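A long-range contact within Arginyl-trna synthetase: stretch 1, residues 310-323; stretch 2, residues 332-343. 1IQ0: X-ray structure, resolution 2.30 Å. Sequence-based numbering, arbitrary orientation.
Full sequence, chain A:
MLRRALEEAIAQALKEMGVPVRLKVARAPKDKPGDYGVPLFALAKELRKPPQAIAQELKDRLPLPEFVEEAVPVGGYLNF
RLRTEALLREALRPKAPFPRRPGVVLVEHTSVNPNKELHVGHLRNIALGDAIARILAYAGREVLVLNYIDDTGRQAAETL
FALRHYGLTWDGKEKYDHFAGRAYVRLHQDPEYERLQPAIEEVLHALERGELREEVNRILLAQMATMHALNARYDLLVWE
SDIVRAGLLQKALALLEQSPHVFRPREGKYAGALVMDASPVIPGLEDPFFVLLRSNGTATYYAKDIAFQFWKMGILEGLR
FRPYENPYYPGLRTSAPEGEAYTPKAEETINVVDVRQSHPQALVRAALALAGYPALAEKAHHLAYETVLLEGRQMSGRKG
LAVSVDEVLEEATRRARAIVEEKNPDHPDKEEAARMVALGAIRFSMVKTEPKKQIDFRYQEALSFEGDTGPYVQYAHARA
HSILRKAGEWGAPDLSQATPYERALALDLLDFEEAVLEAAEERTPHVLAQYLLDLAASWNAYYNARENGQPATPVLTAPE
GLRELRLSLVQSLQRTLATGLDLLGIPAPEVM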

ATOM      1  N   PHE A 310     -11.497 -17.065   7.736  1.00 17.84           N
ATOM      2  CA  PHE A 310     -11.033 -18.335   8.283  1.00 15.75           C
ATOM      3  C   PHE A 310     -10.159 -19.094   7.285  1.00 17.54           C
ATOM      4  O   PHE A 310      -9.147 -19.686   7.662  1.00 22.96           O
ATOM      5  CB  PHE A 310     -12.228 -19.205   8.702  1.00 14.11           C
ATOM      6  CG  PHE A 310     -12.788 -18.870  10.067  1.00 19.79           C
ATOM      7  CD1 PHE A 310     -13.770 -19.675  10.643  1.00 19.01           C
ATOM      8  CD2 PHE A 310     -12.332 -17.763  10.780  1.00 20.83           C
ATOM      9  CE1 PHE A 310     -14.292 -19.389  11.904  1.00 23.20           C
ATOM     10  CE2 PHE A 310     -12.851 -17.468  12.047  1.00 19.86           C
ATOM     11  CZ  PHE A 310     -13.833 -18.284  12.611  1.00 17.52           C
ATOM     12  N   TRP A 311     -10.551 -19.071   6.014  1.00 21.78           N
ATOM     13  CA  TRP A 311      -9.790 -19.753   4.975  1.00 19.30           C
ATOM     14  C   TRP A 311      -8.446 -19.063   4.778  1.00 21.78           C
ATOM     15  O   TRP A 311      -7.419 -19.719   4.653  1.00 24.27           O
ATOM     16  CB  TRP A 311     -10.558 -19.751   3.652  1.00 12.87           C
ATOM     17  CG  TRP A 311      -9.723 -20.236   2.493  1.00 15.25           C
ATOM     18  CD1 TRP A 311      -9.454 -21.536   2.152  1.00 15.64           C
ATOM     19  CD2 TRP A 311      -8.993 -19.421   1.563  1.00 17.14           C
ATOM     20  NE1 TRP A 311      -8.598 -21.576   1.067  1.00 16.89           N
ATOM     21  CE2 TRP A 311      -8.302 -20.293   0.690  1.00 13.70           C
ATOM     22  CE3 TRP A 311      -8.855 -18.037   1.390  1.00 17.67           C
ATOM     23  CZ2 TRP A 311      -7.483 -19.825  -0.342  1.00 16.13           C
ATOM     24  CZ3 TRP A 311      -8.040 -17.569   0.362  1.00 13.09           C
ATOM     25  CH2 TRP A 311      -7.365 -18.459  -0.489  1.00 16.20           C
ATOM     26  N   LYS A 312      -8.461 -17.735   4.750  1.00 18.32           N
ATOM     27  CA  LYS A 312      -7.236 -16.959   4.565  1.00 17.62           C
ATOM     28  C   LYS A 312      -6.177 -17.323   5.597  1.00 19.87           C
ATOM     29  O   LYS A 312      -4.988 -17.386   5.276  1.00 21.42           O
ATOM     30  CB  LYS A 312      -7.528 -15.458   4.669  1.00 15.08           C
ATOM     31  CG  LYS A 312      -8.311 -14.865   3.500  1.00 14.80           C
ATOM     32  CD  LYS A 312      -8.443 -13.350   3.663  1.00 14.10           C
ATOM     33  CE  LYS A 312      -9.086 -12.688   2.447  1.00 14.77           C
ATOM     34  NZ  LYS A 312      -9.262 -11.222   2.707  1.00 15.47           N
ATOM     35  N   MET A 313      -6.609 -17.563   6.834  1.00 20.70           N
ATOM     36  CA  MET A 313      -5.676 -17.902   7.901  1.00 19.67           C
ATOM     37  C   MET A 313      -5.503 -19.406   8.136  1.00 21.68           C
ATOM     38  O   MET A 313      -4.937 -19.816   9.144  1.00 22.56           O
ATOM     39  CB  MET A 313      -6.084 -17.183   9.200  1.00 16.81           C
ATOM     40  CG  MET A 313      -5.981 -15.646   9.080  1.00 14.64           C
ATOM     41  SD  MET A 313      -6.569 -14.709  10.506  1.00 22.15           S
ATOM     42  CE  MET A 313      -5.222 -13.443  10.681  1.00 17.54           C
ATOM     43  N   GLY A 314      -5.991 -20.220   7.204  1.00 21.44           N
ATOM     44  CA  GLY A 314      -5.825 -21.662   7.317  1.00 20.48           C
ATOM     45  C   GLY A 314      -6.722 -22.407   8.282  1.00 20.65           C
ATOM     46  O   GLY A 314      -6.538 -23.603   8.512  1.00 20.92           O
ATOM     47  N   ILE A 315      -7.695 -21.713   8.851  1.00 22.01           N
ATOM     48  CA  ILE A 315      -8.614 -22.335   9.784  1.00 23.17           C
ATOM     49  C   ILE A 315      -9.557 -23.260   9.023  1.00 25.30           C
ATOM     50  O   ILE A 315      -9.951 -24.312   9.530  1.00 25.52           O
ATOM     51  CB  ILE A 315      -9.408 -21.259  10.538  1.00 22.10           C
ATOM     52  CG1 ILE A 315      -8.432 -20.391  11.341  1.00 18.95           C
ATOM     53  CG2 ILE A 315     -10.458 -21.898  11.423  1.00 22.91           C
ATOM     54  CD1 ILE A 315      -9.081 -19.186  12.023  1.00 17.78           C
ATOM     55  N   LEU A 316      -9.903 -22.873   7.797  1.00 21.97           N
ATOM     56  CA  LEU A 316     -10.792 -23.676   6.958  1.00 19.57           C
ATOM     57  C   LEU A 316     -10.153 -23.978   5.607  1.00 21.21           C
ATOM     58  O   LEU A 316      -9.295 -23.233   5.144  1.00 20.71           O
ATOM     59  CB  LEU A 316     -12.118 -22.948   6.726  1.00 16.92           C
ATOM     60  CG  LEU A 316     -13.069 -22.765   7.910  1.00 20.07           C
ATOM     61  CD1 LEU A 316     -14.326 -22.040   7.431  1.00 19.69           C
ATOM     62  CD2 LEU A 316     -13.431 -24.131   8.511  1.00 17.63           C
ATOM     63  N   GLU A 317     -10.580 -25.070   4.980  1.00 22.32           N
ATOM     64  CA  GLU A 317     -10.065 -25.470   3.670  1.00 24.43           C
ATOM     65  C   GLU A 317     -11.210 -25.766   2.701  1.00 24.97           C
ATOM     66  O   GLU A 317     -12.372 -25.849   3.107  1.00 23.66           O
ATOM     67  CB  GLU A 317      -9.176 -26.712   3.809  1.00 32.23           C
ATOM     68  CG  GLU A 317      -7.893 -26.467   4.599  1.00 38.94           C
ATOM     69  CD  GLU A 317      -7.065 -27.726   4.793  1.00 41.87           C
ATOM     70  OE1 GLU A 317      -6.710 -28.378   3.792  1.00 46.77           O
ATOM     71  OE2 GLU A 317      -6.762 -28.058   5.954  1.00 45.42           O
ATOM     72  N   GLY A 318     -10.882 -25.928   1.422  1.00 21.95           N
ATOM     73  CA  GLY A 318     -11.903 -26.224   0.433  1.00 21.31           C
ATOM     74  C   GLY A 318     -11.635 -25.643  -0.944  1.00 24.77           C
ATOM     75  O   GLY A 318     -12.042 -26.216  -1.958  1.00 24.57           O
ATOM     76  N   LEU A 319     -10.948 -24.504  -0.984  1.00 21.63           N
ATOM     77  CA  LEU A 319     -10.621 -23.833  -2.240  1.00 17.83           C
ATOM     78  C   LEU A 319      -9.494 -24.552  -2.994  1.00 19.43           C
ATOM     79  O   LEU A 319      -8.511 -25.001  -2.391  1.00 18.68           O
ATOM     80  CB  LEU A 319     -10.229 -22.377  -1.943  1.00 24.01           C
ATOM     81  CG  LEU A 319     -11.157 -21.205  -2.309  1.00 29.49           C
ATOM     82  CD1 LEU A 319     -12.589 -21.658  -2.495  1.00 28.80           C
ATOM     83  CD2 LEU A 319     -11.059 -20.125  -1.227  1.00 22.51           C
ATOM     84  N   ARG A 320      -9.652 -24.658  -4.313  1.00 23.30           N
ATOM     85  CA  ARG A 320      -8.679 -25.303  -5.193  1.00 22.44           C
ATOM     86  C   ARG A 320      -8.224 -24.301  -6.241  1.00 21.89           C
ATOM     87  O   ARG A 320      -9.023 -23.490  -6.717  1.00 18.16           O
ATOM     88  CB  ARG A 320      -9.303 -26.519  -5.882  1.00 28.19           C
ATOM     89  CG  ARG A 320      -9.587 -27.664  -4.942  1.00 36.04           C
ATOM     90  CD  ARG A 320     -10.308 -28.812  -5.633  1.00 37.47           C
ATOM     91  NE  ARG A 320     -10.492 -29.927  -4.714  1.00 45.54           N
ATOM     92  CZ  ARG A 320      -9.508 -30.719  -4.292  1.00 48.92           C
ATOM     93  NH1 ARG A 320      -8.265 -30.524  -4.719  1.00 45.98           N
ATOM     94  NH2 ARG A 320      -9.761 -31.689  -3.423  1.00 48.00           N
ATOM     95  N   PHE A 321      -6.951 -24.378  -6.620  1.00 26.41           N
ATOM     96  CA  PHE A 321      -6.376 -23.442  -7.577  1.00 26.65           C
ATOM     97  C   PHE A 321      -5.685 -24.043  -8.803  1.00 28.79           C
ATOM     98  O   PHE A 321      -5.251 -25.193  -8.792  1.00 28.39           O
ATOM     99  CB  PHE A 321      -5.377 -22.535  -6.855  1.00 19.31           C
ATOM    100  CG  PHE A 321      -5.999 -21.669  -5.812  1.00 19.49           C
ATOM    101  CD1 PHE A 321      -6.380 -22.201  -4.591  1.00 17.76           C
ATOM    102  CD2 PHE A 321      -6.263 -20.329  -6.075  1.00 19.05           C
ATOM    103  CE1 PHE A 321      -7.023 -21.414  -3.648  1.00 17.70           C
ATOM    104  CE2 PHE A 321      -6.908 -19.533  -5.137  1.00 16.56           C
ATOM    105  CZ  PHE A 321      -7.289 -20.071  -3.925  1.00 18.45           C
ATOM    106  N   ARG A 322      -5.577 -23.225  -9.849  1.00 27.21           N
ATOM    107  CA  ARG A 322      -4.935 -23.601 -11.105  1.00 28.07           C
ATOM    108  C   ARG A 322      -4.480 -22.304 -11.778  1.00 26.82           C
ATOM    109  O   ARG A 322      -4.815 -21.212 -11.314  1.00 26.99           O
ATOM    110  CB  ARG A 322      -5.926 -24.346 -12.015  1.00 24.08           C
ATOM    111  CG  ARG A 322      -7.097 -23.491 -12.467  1.00 28.62           C
ATOM    112  CD  ARG A 322      -8.168 -24.300 -13.207  1.00 39.91           C
ATOM    113  NE  ARG A 322      -7.691 -24.832 -14.478  1.00 44.09           N
ATOM    114  CZ  ARG A 322      -7.304 -26.088 -14.668  1.00 46.73           C
ATOM    115  NH1 ARG A 322      -7.338 -26.956 -13.664  1.00 48.01           N
ATOM    116  NH2 ARG A 322      -6.875 -26.477 -15.862  1.00 46.70           N
ATOM    117  N   PRO A 323      -3.704 -22.402 -12.870  1.00 35.61           N
ATOM    118  CA  PRO A 323      -3.242 -21.189 -13.555  1.00 35.33           C
ATOM    119  C   PRO A 323      -4.408 -20.417 -14.169  1.00 33.28           C
ATOM    120  O   PRO A 323      -5.340 -21.011 -14.705  1.00 36.97           O
ATOM    121  CB  PRO A 323      -2.290 -21.732 -14.627  1.00 29.96           C
ATOM    122  CG  PRO A 323      -1.774 -23.009 -14.017  1.00 31.44           C
ATOM    123  CD  PRO A 323      -3.037 -23.598 -13.418  1.00 34.81           C
ATOM    124  N   LEU A 332      -0.178 -15.665 -12.248  1.00 25.20           N
ATOM    125  CA  LEU A 332      -1.431 -15.524 -11.513  1.00 24.26           C
ATOM    126  C   LEU A 332      -2.214 -16.842 -11.432  1.00 25.90           C
ATOM    127  O   LEU A 332      -2.364 -17.545 -12.430  1.00 25.43           O
ATOM    128  CB  LEU A 332      -2.288 -14.434 -12.163  1.00 18.82           C
ATOM    129  CG  LEU A 332      -3.654 -14.114 -11.551  1.00 20.48           C
ATOM    130  CD1 LEU A 332      -3.507 -13.767 -10.073  1.00 20.67           C
ATOM    131  CD2 LEU A 332      -4.282 -12.949 -12.320  1.00 15.85           C
ATOM    132  N   ARG A 333      -2.696 -17.175 -10.236  1.00 23.63           N
ATOM    133  CA  ARG A 333      -3.472 -18.399 -10.031  1.00 23.27           C
ATOM    134  C   ARG A 333      -4.890 -18.050  -9.567  1.00 22.30           C
ATOM    135  O   ARG A 333      -5.099 -17.102  -8.806  1.00 21.78           O
ATOM    136  CB  ARG A 333      -2.796 -19.316  -9.000  1.00 26.31           C
ATOM    137  CG  ARG A 333      -1.574 -20.096  -9.510  1.00 30.09           C
ATOM    138  CD  ARG A 333      -0.887 -20.882  -8.375  1.00 31.89           C
ATOM    139  NE  ARG A 333      -1.614 -22.074  -7.919  1.00 39.50           N
ATOM    140  CZ  ARG A 333      -1.969 -22.316  -6.650  1.00 45.19           C
ATOM    141  NH1 ARG A 333      -1.684 -21.451  -5.676  1.00 36.03           N
ATOM    142  NH2 ARG A 333      -2.587 -23.453  -6.337  1.00 41.91           N
ATOM    143  N   THR A 334      -5.864 -18.830 -10.020  1.00 21.72           N
ATOM    144  CA  THR A 334      -7.256 -18.583  -9.673  1.00 17.89           C
ATOM    145  C   THR A 334      -7.910 -19.786  -9.013  1.00 20.75           C
ATOM    146  O   THR A 334      -7.516 -20.927  -9.252  1.00 22.22           O
ATOM    147  CB  THR A 334      -8.089 -18.256 -10.942  1.00 20.32           C
ATOM    148  OG1 THR A 334      -9.453 -17.999 -10.580  1.00 23.41           O
ATOM    149  CG2 THR A 334      -8.069 -19.440 -11.914  1.00 18.43           C
ATOM    150  N   SER A 335      -8.903 -19.530  -8.168  1.00 18.21           N
ATOM    151  CA  SER A 335      -9.648 -20.630  -7.572  1.00 19.07           C
ATOM    152  C   SER A 335     -10.436 -21.167  -8.768  1.00 20.52           C
ATOM    153  O   SER A 335     -10.705 -20.426  -9.722  1.00 20.63           O
ATOM    154  CB  SER A 335     -10.617 -20.121  -6.506  1.00 20.17           C
ATOM    155  OG  SER A 335     -11.502 -19.155  -7.049  1.00 21.02           O
ATOM    156  N   ALA A 336     -10.795 -22.442  -8.723  1.00 18.25           N
ATOM    157  CA  ALA A 336     -11.544 -23.063  -9.808  1.00 17.94           C
ATOM    158  C   ALA A 336     -12.168 -24.383  -9.351  1.00 20.53           C
ATOM    159  O   ALA A 336     -11.849 -24.898  -8.283  1.00 23.57           O
ATOM    160  CB  ALA A 336     -10.615 -23.301 -11.005  1.00 14.18           C
ATOM    161  N   PRO A 337     -13.072 -24.950 -10.159  1.00 32.42           N
ATOM    162  CA  PRO A 337     -13.695 -26.218  -9.769  1.00 30.23           C
ATOM    163  C   PRO A 337     -12.629 -27.290  -9.571  1.00 32.15           C
ATOM    164  O   PRO A 337     -12.694 -28.095  -8.642  1.00 35.34           O
ATOM    165  CB  PRO A 337     -14.601 -26.535 -10.957  1.00 29.24           C
ATOM    166  CG  PRO A 337     -14.967 -25.173 -11.482  1.00 30.22           C
ATOM    167  CD  PRO A 337     -13.640 -24.447 -11.422  1.00 31.96           C
ATOM    168  N   GLU A 338     -11.635 -27.278 -10.450  1.00 31.85           N
ATOM    169  CA  GLU A 338     -10.559 -28.257 -10.407  1.00 35.65           C
ATOM    170  C   GLU A 338      -9.215 -27.578 -10.187  1.00 36.30           C
ATOM    171  O   GLU A 338      -8.962 -26.500 -10.719  1.00 37.77           O
ATOM    172  CB  GLU A 338     -10.522 -29.039 -11.723  1.00 59.06           C
ATOM    173  CG  GLU A 338     -10.565 -30.548 -11.567  1.00 70.95           C
ATOM    174  CD  GLU A 338     -11.884 -31.041 -11.009  1.00 78.79           C
ATOM    175  OE1 GLU A 338     -12.935 -30.745 -11.616  1.00 85.63           O
ATOM    176  OE2 GLU A 338     -11.872 -31.729  -9.965  1.00 83.99           O
ATOM    177  N   GLY A 339      -8.356 -28.225  -9.409  1.00 27.96           N
ATOM    178  CA  GLY A 339      -7.046 -27.672  -9.142  1.00 28.97           C
ATOM    179  C   GLY A 339      -6.487 -28.223  -7.851  1.00 30.99           C
ATOM    180  O   GLY A 339      -7.069 -29.125  -7.248  1.00 32.53           O
ATOM    181  N   GLU A 340      -5.359 -27.673  -7.424  1.00 31.06           N
ATOM    182  CA  GLU A 340      -4.707 -28.103  -6.194  1.00 31.14           C
ATOM    183  C   GLU A 340      -5.293 -27.371  -4.994  1.00 27.23           C
ATOM    184  O   GLU A 340      -5.398 -26.142  -4.999  1.00 24.86           O
ATOM    185  CB  GLU A 340      -3.204 -27.834  -6.292  1.00 54.49           C
ATOM    186  CG  GLU A 340      -2.431 -28.134  -5.026  1.00 64.66           C
ATOM    187  CD  GLU A 340      -0.943 -27.897  -5.196  1.00 69.86           C
ATOM    188  OE1 GLU A 340      -0.560 -26.764  -5.561  1.00 73.71           O
ATOM    189  OE2 GLU A 340      -0.159 -28.844  -4.967  1.00 71.98           O
ATOM    190  N   ALA A 341      -5.682 -28.133  -3.977  1.00 31.45           N
ATOM    191  CA  ALA A 341      -6.255 -27.581  -2.759  1.00 30.54           C
ATOM    192  C   ALA A 341      -5.207 -26.707  -2.077  1.00 28.85           C
ATOM    193  O   ALA A 341      -4.058 -27.116  -1.919  1.00 27.39           O
ATOM    194  CB  ALA A 341      -6.693 -28.711  -1.830  1.00 21.66           C
ATOM    195  N   TYR A 342      -5.605 -25.513  -1.652  1.00 28.51           N
ATOM    196  CA  TYR A 342      -4.650 -24.601  -1.038  1.00 27.60           C
ATOM    197  C   TYR A 342      -5.245 -23.526  -0.139  1.00 25.42           C
ATOM    198  O   TYR A 342      -6.310 -22.983  -0.416  1.00 23.96           O
ATOM    199  CB  TYR A 342      -3.838 -23.919  -2.144  1.00 26.80           C
ATOM    200  CG  TYR A 342      -2.970 -22.766  -1.684  1.00 25.43           C
ATOM    201  CD1 TYR A 342      -1.668 -22.982  -1.241  1.00 24.95           C
ATOM    202  CD2 TYR A 342      -3.449 -21.454  -1.706  1.00 23.90           C
ATOM    203  CE1 TYR A 342      -0.857 -21.921  -0.831  1.00 24.06           C
ATOM    204  CE2 TYR A 342      -2.649 -20.382  -1.296  1.00 25.02           C
ATOM    205  CZ  TYR A 342      -1.352 -20.624  -0.861  1.00 25.39           C
ATOM    206  OH  TYR A 342      -0.547 -19.575  -0.468  1.00 28.20           O
ATOM    207  N   THR A 343      -4.518 -23.234   0.933  1.00 26.41           N
ATOM    208  CA  THR A 343      -4.853 -22.193   1.894  1.00 26.86           C
ATOM    209  C   THR A 343      -3.541 -21.444   2.118  1.00 26.91           C
ATOM    210  O   THR A 343      -2.493 -22.068   2.292  1.00 28.69           O
ATOM    211  CB  THR A 343      -5.283 -22.760   3.246  1.00 40.30           C
ATOM    212  OG1 THR A 343      -6.517 -23.470   3.110  1.00 51.48           O
ATOM    213  CG2 THR A 343      -5.458 -21.649   4.223  1.00 34.49           C
TER
HETATM  214  O   HOH W   1      -5.364 -31.152  -4.030  1.00 49.83           O

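The strand 320-323 is paired along both of its edges by the second stretch, which runs antiparallel to it first through 333-335 and then, after a turn, through 340-341. Most of the backbone polar groups of this strand therefore find partners across the contact. On one side, Arg 322 and Thr 334 form a reciprocal pair: Arg 322 N donates to Thr 334 O (3.1 Å) and Thr 334 N to Arg 322 O (2.9 Å). The ladder continues with Ala 336 N, which donates to Arg 320 O at 2.9 Å. On the other side, Phe 321 N donates to Glu 340 O (2.9 Å) and Glu 340 N to Phe 321 O (2.8 Å), while Tyr 342 N reaches Leu 319 O at 3.0 Å with a nearly straight N-H...O angle of 165°. Alternation along the strand explains how one segment serves two neighbours: Phe 321 turns its N and O to Glu 340, and Arg 320 O and Arg 322 N and O face the 334-336 segment. Several of these carbonyls also receive CA-H contacts, the shortest from Ser 335 CA to Arg 320 O at 3.0 Å.

Gly 339 lies tight against the strand, its CA 3.1 Å from Phe 321 O; a CB here would clash with that same oxygen. Its own carbonyl is taken by a side chain, Arg 320 NH1 donating to Gly 339 O at 3.1 Å. A water accepts from both Arg 320 NH1 and Ala 341 N, at 3.0 Å from each, so the amide of Ala 341 is satisfied without a protein acceptor. Ala 341 CB packs over one face of the guanidinium. Arg 322 NH1 makes a weak hydrogen bond to Glu 338 O at 3.4 Å, well aligned but long.

Phe 321 is buried between the flanking segments. Ser 335 CA lies over one face of its ring, and the edge of Tyr 342 points toward the face of Phe 321, with centroids 5.8 Å apart and planes at 88°. The guanidinium of Arg 333 lays one face over Phe 321 CB, with NH2 3.0 Å from that carbon; its long salt bridge, Arg 333 NH2 to Glu 340 OE1 at 4.0 Å, rests on charge alone.

Near the helix end the bonding is looser. Trp 311 NE1 donates weakly to Tyr 342 O (3.1 Å, 135°), and Thr 343 OG1 weakly to Leu 316 O (3.5 Å). Although Trp 311 NE1 also lies 3.5 Å from Thr 343 OG1, the angle is too poor for a hydrogen bond.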